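Local coordinates for protein NH(3)-dependent NAD(+) synthetase (Francisella tularensis subsp. holarctica LVS, PDB 3FIU) that belongs to the NAD synthase family of nucleotide-binding enzymes and holds adenosine monophosphate, pyrophosphate and magnesium beside a parallel beta-sheet, at residues G38-K51 against V174-L188. Numbering follows the deposited sequence.
Sequences GGIDSAVAASLAVK and VFELGKYLDVPKNIL. With MG (magnesium ion), chain E; POP (pyrophosphate 2-), chain H; AMP (adenosine monophosphate), chain G.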
loop_
_atom_site.group_PDB
_atom_site.type_symbol
_atom_site.label_atom_id
_atom_site.label_comp_id
_atom_site.label_asym_id
_atom_site.label_seq_id
_atom_site.Cartn_x
_atom_site.Cartn_y
_atom_site.Cartn_z
ATOM N N GLY A 38 5.577 20.273 -3.828
ATOM C CA GLY A 38 6.332 21.530 -3.899
ATOM C C GLY A 38 7.807 21.238 -3.660
ATOM O O GLY A 38 8.649 22.156 -3.765
ATOM N N GLY A 39 8.115 19.965 -3.392
ATOM C CA GLY A 39 9.531 19.490 -3.277
ATOM C C GLY A 39 10.159 19.113 -4.616
ATOM O O GLY A 39 9.486 19.010 -5.637
ATOM N N ILE A 40 11.469 18.864 -4.601
ATOM C CA ILE A 40 12.226 18.559 -5.813
ATOM C C ILE A 40 11.938 17.180 -6.445
ATOM O O ILE A 40 11.922 17.055 -7.671
ATOM C CB ILE A 40 13.754 18.660 -5.530
ATOM C CG1 ILE A 40 14.541 18.601 -6.832
ATOM C CG2 ILE A 40 14.239 17.508 -4.572
ATOM C CD1 ILE A 40 14.301 19.779 -7.696
ATOM N N ASP A 41 11.725 16.143 -5.626
ATOM C CA ASP A 41 11.551 14.766 -6.167
ATOM C C ASP A 41 10.297 14.714 -7.013
ATOM O O ASP A 41 10.316 14.233 -8.148
ATOM C CB ASP A 41 11.429 13.700 -5.056
ATOM C CG ASP A 41 12.663 13.589 -4.169
ATOM O OD1 ASP A 41 13.793 13.836 -4.647
ATOM O OD2 ASP A 41 12.468 13.227 -2.969
ATOM N N SER A 42 9.191 15.227 -6.467
ATOM C CA SER A 42 7.933 15.184 -7.224
ATOM C C SER A 42 7.960 16.178 -8.378
ATOM O O SER A 42 7.387 15.900 -9.440
ATOM C CB SER A 42 6.706 15.406 -6.332
ATOM O OG SER A 42 6.849 16.607 -5.567
ATOM N N ALA A 43 8.663 17.302 -8.197
ATOM C CA ALA A 43 8.814 18.263 -9.298
ATOM C C ALA A 43 9.512 17.611 -10.520
ATOM O O ALA A 43 9.052 17.719 -11.686
ATOM C CB ALA A 43 9.553 19.514 -8.828
ATOM N N VAL A 44 10.639 16.954 -10.256
ATOM C CA VAL A 44 11.411 16.284 -11.320
ATOM C C VAL A 44 10.581 15.169 -11.965
ATOM O O VAL A 44 10.483 15.085 -13.199
ATOM C CB VAL A 44 12.781 15.764 -10.767
ATOM C CG1 VAL A 44 13.505 14.833 -11.784
ATOM C CG2 VAL A 44 13.717 16.961 -10.373
ATOM N N ALA A 45 10.009 14.295 -11.139
ATOM C CA ALA A 45 9.168 13.207 -11.641
ATOM C C ALA A 45 8.008 13.720 -12.542
ATOM O O ALA A 45 7.778 13.181 -13.644
ATOM C CB ALA A 45 8.641 12.381 -10.459
ATOM N N ALA A 46 7.319 14.780 -12.106
ATOM C CA ALA A 46 6.241 15.394 -12.924
ATOM C C ALA A 46 6.754 15.933 -14.278
ATOM O O ALA A 46 6.157 15.685 -15.331
ATOM C CB ALA A 46 5.521 16.511 -12.132
ATOM N N SER A 47 7.863 16.658 -14.234
ATOM C CA SER A 47 8.510 17.190 -15.431
ATOM C C SER A 47 8.884 16.094 -16.452
ATOM O O SER A 47 8.660 16.251 -17.655
ATOM C CB SER A 47 9.747 17.997 -15.053
ATOM O OG SER A 47 9.399 19.076 -14.184
ATOM N N LEU A 48 9.452 14.997 -15.966
ATOM C CA LEU A 48 9.751 13.851 -16.835
ATOM C C LEU A 48 8.489 13.271 -17.461
ATOM O O LEU A 48 8.456 12.990 -18.674
ATOM C CB LEU A 48 10.520 12.773 -16.059
ATOM C CG LEU A 48 11.908 13.149 -15.512
ATOM C CD1 LEU A 48 12.377 12.111 -14.494
ATOM C CD2 LEU A 48 12.930 13.287 -16.627
ATOM N N ALA A 49 7.445 13.084 -16.644
ATOM C CA ALA A 49 6.189 12.524 -17.135
ATOM C C ALA A 49 5.668 13.392 -18.265
ATOM O O ALA A 49 5.302 12.881 -19.339
ATOM C CB ALA A 49 5.154 12.456 -16.034
ATOM N N VAL A 50 5.652 14.705 -18.029
ATOM C CA VAL A 50 5.154 15.655 -19.026
ATOM C C VAL A 50 5.900 15.524 -20.358
ATOM O O VAL A 50 5.282 15.616 -21.421
ATOM C CB VAL A 50 5.185 17.105 -18.517
ATOM C CG1 VAL A 50 4.851 18.046 -19.657
ATOM C CG2 VAL A 50 4.160 17.255 -17.395
ATOM N N LYS A 51 7.209 15.283 -20.291
ATOM C CA LYS A 51 8.037 15.150 -21.500
ATOM C C LYS A 51 7.720 13.938 -22.372
ATOM O O LYS A 51 8.067 13.923 -23.557
ATOM C CB LYS A 51 9.518 15.129 -21.137
ATOM C CG LYS A 51 10.060 16.498 -20.710
ATOM C CD LYS A 51 11.452 16.726 -21.233
ATOM C CE LYS A 51 11.884 18.153 -20.986
ATOM N NZ LYS A 51 11.141 19.107 -21.850
ATOM N N VAL A 174 19.113 14.000 -8.600
ATOM C CA VAL A 174 17.749 14.546 -8.702
ATOM C C VAL A 174 17.809 16.081 -8.901
ATOM O O VAL A 174 17.133 16.626 -9.789
ATOM C CB VAL A 174 16.883 14.153 -7.492
ATOM C CG1 VAL A 174 15.484 14.838 -7.553
ATOM C CG2 VAL A 174 16.747 12.595 -7.415
ATOM N N PHE A 175 18.614 16.762 -8.091
ATOM C CA PHE A 175 18.761 18.212 -8.233
ATOM C C PHE A 175 19.335 18.611 -9.601
ATOM O O PHE A 175 18.900 19.597 -10.198
ATOM C CB PHE A 175 19.595 18.789 -7.102
ATOM C CG PHE A 175 18.824 19.036 -5.837
ATOM C CD1 PHE A 175 19.130 18.341 -4.679
ATOM C CD2 PHE A 175 17.825 20.001 -5.791
ATOM C CE1 PHE A 175 18.446 18.576 -3.476
ATOM C CE2 PHE A 175 17.121 20.236 -4.589
ATOM C CZ PHE A 175 17.431 19.520 -3.441
ATOM N N GLU A 176 20.311 17.846 -10.094
ATOM C CA GLU A 176 20.865 18.087 -11.424
ATOM C C GLU A 176 19.793 17.992 -12.508
ATOM O O GLU A 176 19.766 18.797 -13.439
ATOM C CB GLU A 176 21.998 17.104 -11.749
ATOM C CG GLU A 176 23.274 17.362 -11.017
ATOM C CD GLU A 176 24.388 16.448 -11.500
ATOM O OE1 GLU A 176 24.597 16.379 -12.740
ATOM O OE2 GLU A 176 25.044 15.810 -10.645
ATOM N N LEU A 177 18.916 17.002 -12.383
ATOM C CA LEU A 177 17.773 16.872 -13.294
ATOM C C LEU A 177 16.813 18.053 -13.162
ATOM O O LEU A 177 16.346 18.606 -14.169
ATOM C CB LEU A 177 17.032 15.553 -13.041
ATOM C CG LEU A 177 17.696 14.274 -13.563
ATOM C CD1 LEU A 177 16.812 13.108 -13.204
ATOM C CD2 LEU A 177 17.884 14.372 -15.068
ATOM N N GLY A 178 16.554 18.457 -11.931
ATOM C CA GLY A 178 15.734 19.648 -11.679
ATOM C C GLY A 178 16.247 20.881 -12.399
ATOM O O GLY A 178 15.491 21.565 -13.093
ATOM N N LYS A 179 17.536 21.152 -12.261
ATOM C CA LYS A 179 18.169 22.268 -12.940
ATOM C C LYS A 179 18.028 22.137 -14.474
ATOM O O LYS A 179 17.671 23.103 -15.159
ATOM C CB LYS A 179 19.632 22.329 -12.539
ATOM C CG LYS A 179 20.391 23.560 -13.025
ATOM C CD LYS A 179 21.867 23.426 -12.644
ATOM C CE LYS A 179 22.574 24.786 -12.624
ATOM N NZ LYS A 179 22.469 25.517 -13.922
ATOM N N TYR A 180 18.304 20.946 -15.004
ATOM C CA TYR A 180 18.193 20.690 -16.447
ATOM C C TYR A 180 16.756 20.868 -16.965
ATOM O O TYR A 180 16.552 21.307 -18.097
ATOM C CB TYR A 180 18.718 19.272 -16.771
ATOM C CG TYR A 180 18.532 18.860 -18.211
ATOM C CD1 TYR A 180 19.338 19.400 -19.212
ATOM C CD2 TYR A 180 17.529 17.958 -18.586
ATOM C CE1 TYR A 180 19.177 19.038 -20.541
ATOM C CE2 TYR A 180 17.350 17.603 -19.916
ATOM C CZ TYR A 180 18.183 18.153 -20.890
ATOM O OH TYR A 180 18.050 17.809 -22.215
ATOM N N LEU A 181 15.770 20.524 -16.130
ATOM C CA LEU A 181 14.365 20.561 -16.516
ATOM C C LEU A 181 13.668 21.887 -16.170
ATOM O O LEU A 181 12.433 21.997 -16.241
ATOM C CB LEU A 181 13.632 19.399 -15.854
ATOM C CG LEU A 181 14.121 17.987 -16.206
ATOM C CD1 LEU A 181 13.528 16.967 -15.208
ATOM C CD2 LEU A 181 13.798 17.653 -17.649
ATOM N N ASP A 182 14.471 22.871 -15.775
ATOM C CA ASP A 182 14.000 24.226 -15.482
ATOM C C ASP A 182 12.926 24.283 -14.405
ATOM O O ASP A 182 11.973 25.057 -14.504
ATOM C CB ASP A 182 13.543 24.933 -16.777
ATOM C CG ASP A 182 14.625 24.908 -17.866
ATOM O OD1 ASP A 182 15.799 25.204 -17.565
ATOM O OD2 ASP A 182 14.298 24.581 -19.014
ATOM N N VAL A 183 13.089 23.458 -13.369
ATOM C CA VAL A 183 12.171 23.450 -12.254
ATOM C C VAL A 183 12.344 24.803 -11.550
ATOM O O VAL A 183 13.465 25.274 -11.442
ATOM C CB VAL A 183 12.506 22.230 -11.319
ATOM C CG1 VAL A 183 11.964 22.395 -9.929
ATOM C CG2 VAL A 183 12.015 20.899 -11.946
ATOM N N PRO A 184 11.243 25.458 -11.114
ATOM C CA PRO A 184 11.391 26.758 -10.444
ATOM C C PRO A 184 12.436 26.823 -9.334
ATOM O O PRO A 184 12.564 25.923 -8.475
ATOM C CB PRO A 184 10.002 27.016 -9.884
ATOM C CG PRO A 184 9.138 26.413 -10.920
ATOM C CD PRO A 184 9.817 25.100 -11.233
ATOM N N LYS A 185 13.171 27.928 -9.368
ATOM C CA LYS A 185 14.261 28.188 -8.434
ATOM C C LYS A 185 13.976 27.891 -6.961
ATOM O O LYS A 185 14.837 27.315 -6.289
ATOM C CB LYS A 185 14.718 29.640 -8.602
ATOM C CG LYS A 185 15.825 30.055 -7.662
ATOM C CD LYS A 185 16.301 31.478 -7.976
ATOM C CE LYS A 185 17.321 31.983 -6.943
ATOM N NZ LYS A 185 18.537 31.097 -6.901
ATOM N N ASN A 186 12.818 28.311 -6.427
ATOM C CA ASN A 186 12.539 28.024 -5.008
ATOM C C ASN A 186 12.493 26.542 -4.663
ATOM O O ASN A 186 12.861 26.150 -3.546
ATOM C CB ASN A 186 11.269 28.686 -4.482
ATOM C CG ASN A 186 11.283 28.789 -2.977
ATOM O OD1 ASN A 186 12.201 29.368 -2.406
ATOM N ND2 ASN A 186 10.318 28.180 -2.324
ATOM N N ILE A 187 12.062 25.731 -5.624
ATOM C CA ILE A 187 12.033 24.267 -5.439
ATOM C C ILE A 187 13.466 23.728 -5.443
ATOM O O ILE A 187 13.823 22.898 -4.597
ATOM C CB ILE A 187 11.183 23.614 -6.521
ATOM C CG1 ILE A 187 9.717 24.105 -6.365
ATOM C CG2 ILE A 187 11.268 22.053 -6.459
ATOM C CD1 ILE A 187 8.797 23.628 -7.504
ATOM N N LEU A 188 14.285 24.223 -6.377
ATOM C CA LEU A 188 15.720 23.888 -6.407
ATOM C C LEU A 188 16.423 24.225 -5.091
ATOM O O LEU A 188 17.275 23.482 -4.642
ATOM C CB LEU A 188 16.436 24.599 -7.576
ATOM C CG LEU A 188 16.054 24.191 -9.022
ATOM C CD1 LEU A 188 16.851 24.982 -10.061
ATOM C CD2 LEU A 188 16.210 22.678 -9.262
HETATM MG MG MG E . 10.941 13.123 -1.505
HETATM P P1 POP H . 9.385 15.822 -2.524
HETATM O O1 POP H . 8.939 16.234 -3.906
HETATM O O2 POP H . 9.474 14.327 -2.402
HETATM O O3 POP H . 8.511 16.360 -1.403
HETATM O O POP H . 10.902 16.365 -2.321
HETATM P P2 POP H . 11.722 16.171 -0.948
HETATM O O4 POP H . 11.924 14.687 -0.685
HETATM O O5 POP H . 13.030 16.821 -1.296
HETATM O O6 POP H . 11.083 16.869 0.228
HETATM P P AMP G . 8.565 13.538 0.931
HETATM O O1P AMP G . 9.700 12.763 0.287
HETATM O O2P AMP G . 8.016 12.831 2.180
HETATM O O3P AMP G . 8.721 15.006 1.119
HETATM O "O5'" AMP G . 7.289 13.364 -0.065
HETATM C "C5'" AMP G . 7.048 12.079 -0.675
HETATM C "C4'" AMP G . 6.019 12.265 -1.776
HETATM O "O4'" AMP G . 4.697 12.403 -1.238
HETATM C "C3'" AMP G . 6.211 13.544 -2.579
HETATM O "O3'" AMP G . 7.230 13.328 -3.546
HETATM C "C2'" AMP G . 4.833 13.724 -3.208
HETATM O "O2'" AMP G . 4.692 12.928 -4.405
HETATM C "C1'" AMP G . 3.898 13.209 -2.110
HETATM N N9 AMP G . 3.419 14.363 -1.314
HETATM C C8 AMP G . 3.897 14.795 -0.116
HETATM N N7 AMP G . 3.224 15.895 0.314
HETATM C C5 AMP G . 2.318 16.190 -0.649
HETATM C C6 AMP G . 1.272 17.215 -0.820
HETATM N N6 AMP G . 1.106 18.190 0.105
HETATM N N1 AMP G . 0.540 17.128 -1.946
HETATM C C2 AMP G . 0.705 16.185 -2.896
HETATM N N3 AMP G . 1.633 15.192 -2.806
HETATM C C4 AMP G . 2.436 15.172 -1.706
HETATM O O HOH W 1 10.015 21.332 -15.388
HETATM O O HOH W 2 10.119 11.320 -2.558
#
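Ile40 enters as a knob a hole lined by Val174, Phe175, Gly178 and Ile187. With CG1 anti to its backbone N (chi1 -169°), the longer branch runs between the two helices of 174-188, and CD1 meets Leu188 CD2 at 3.8 Å. The other branch lies over one face of the Phe175 ring, a CH-pi contact with CG2 4.3 Å from the centroid. Gly178, having no side chain, lets Ile40 CD1 approach its CA. One turn on, Val44 lays both methyls on one face of helix 174-180: CG2 packs 3.6 Å from Gly178 N, while CG1 lies 3.8 Å from Leu177 CB. The short Ala43 fits between Val183 and Ile187, and Leu181 CD1 rests on Ser47 CB and Leu48 CD2.

In this HUP-clan fold, the turn after strand 31-35 and the first turn of helix 40-51 carry the pyrophosphate-binding PP-loop motif SGGIDS. Gly39, the N-cap, leaves room for pyrophosphate, which accepts a nearly straight bond at O1 from Ser42 N (2.8 Å, 168°). Asp41 divides its carboxylate: OD2 binds magnesium at 2.1 Å, whereas OD1, beside Val174 CG1, forms a salt bridge with Lys171.

Polar linkage between the segments is by water, which donates to Ser47 OG and Leu181 O, both at 2.6 Å. The hydroxyl in turn donates to Ala43 O, approaching from above the carbonyl plane, on the face opposite Ser47 N.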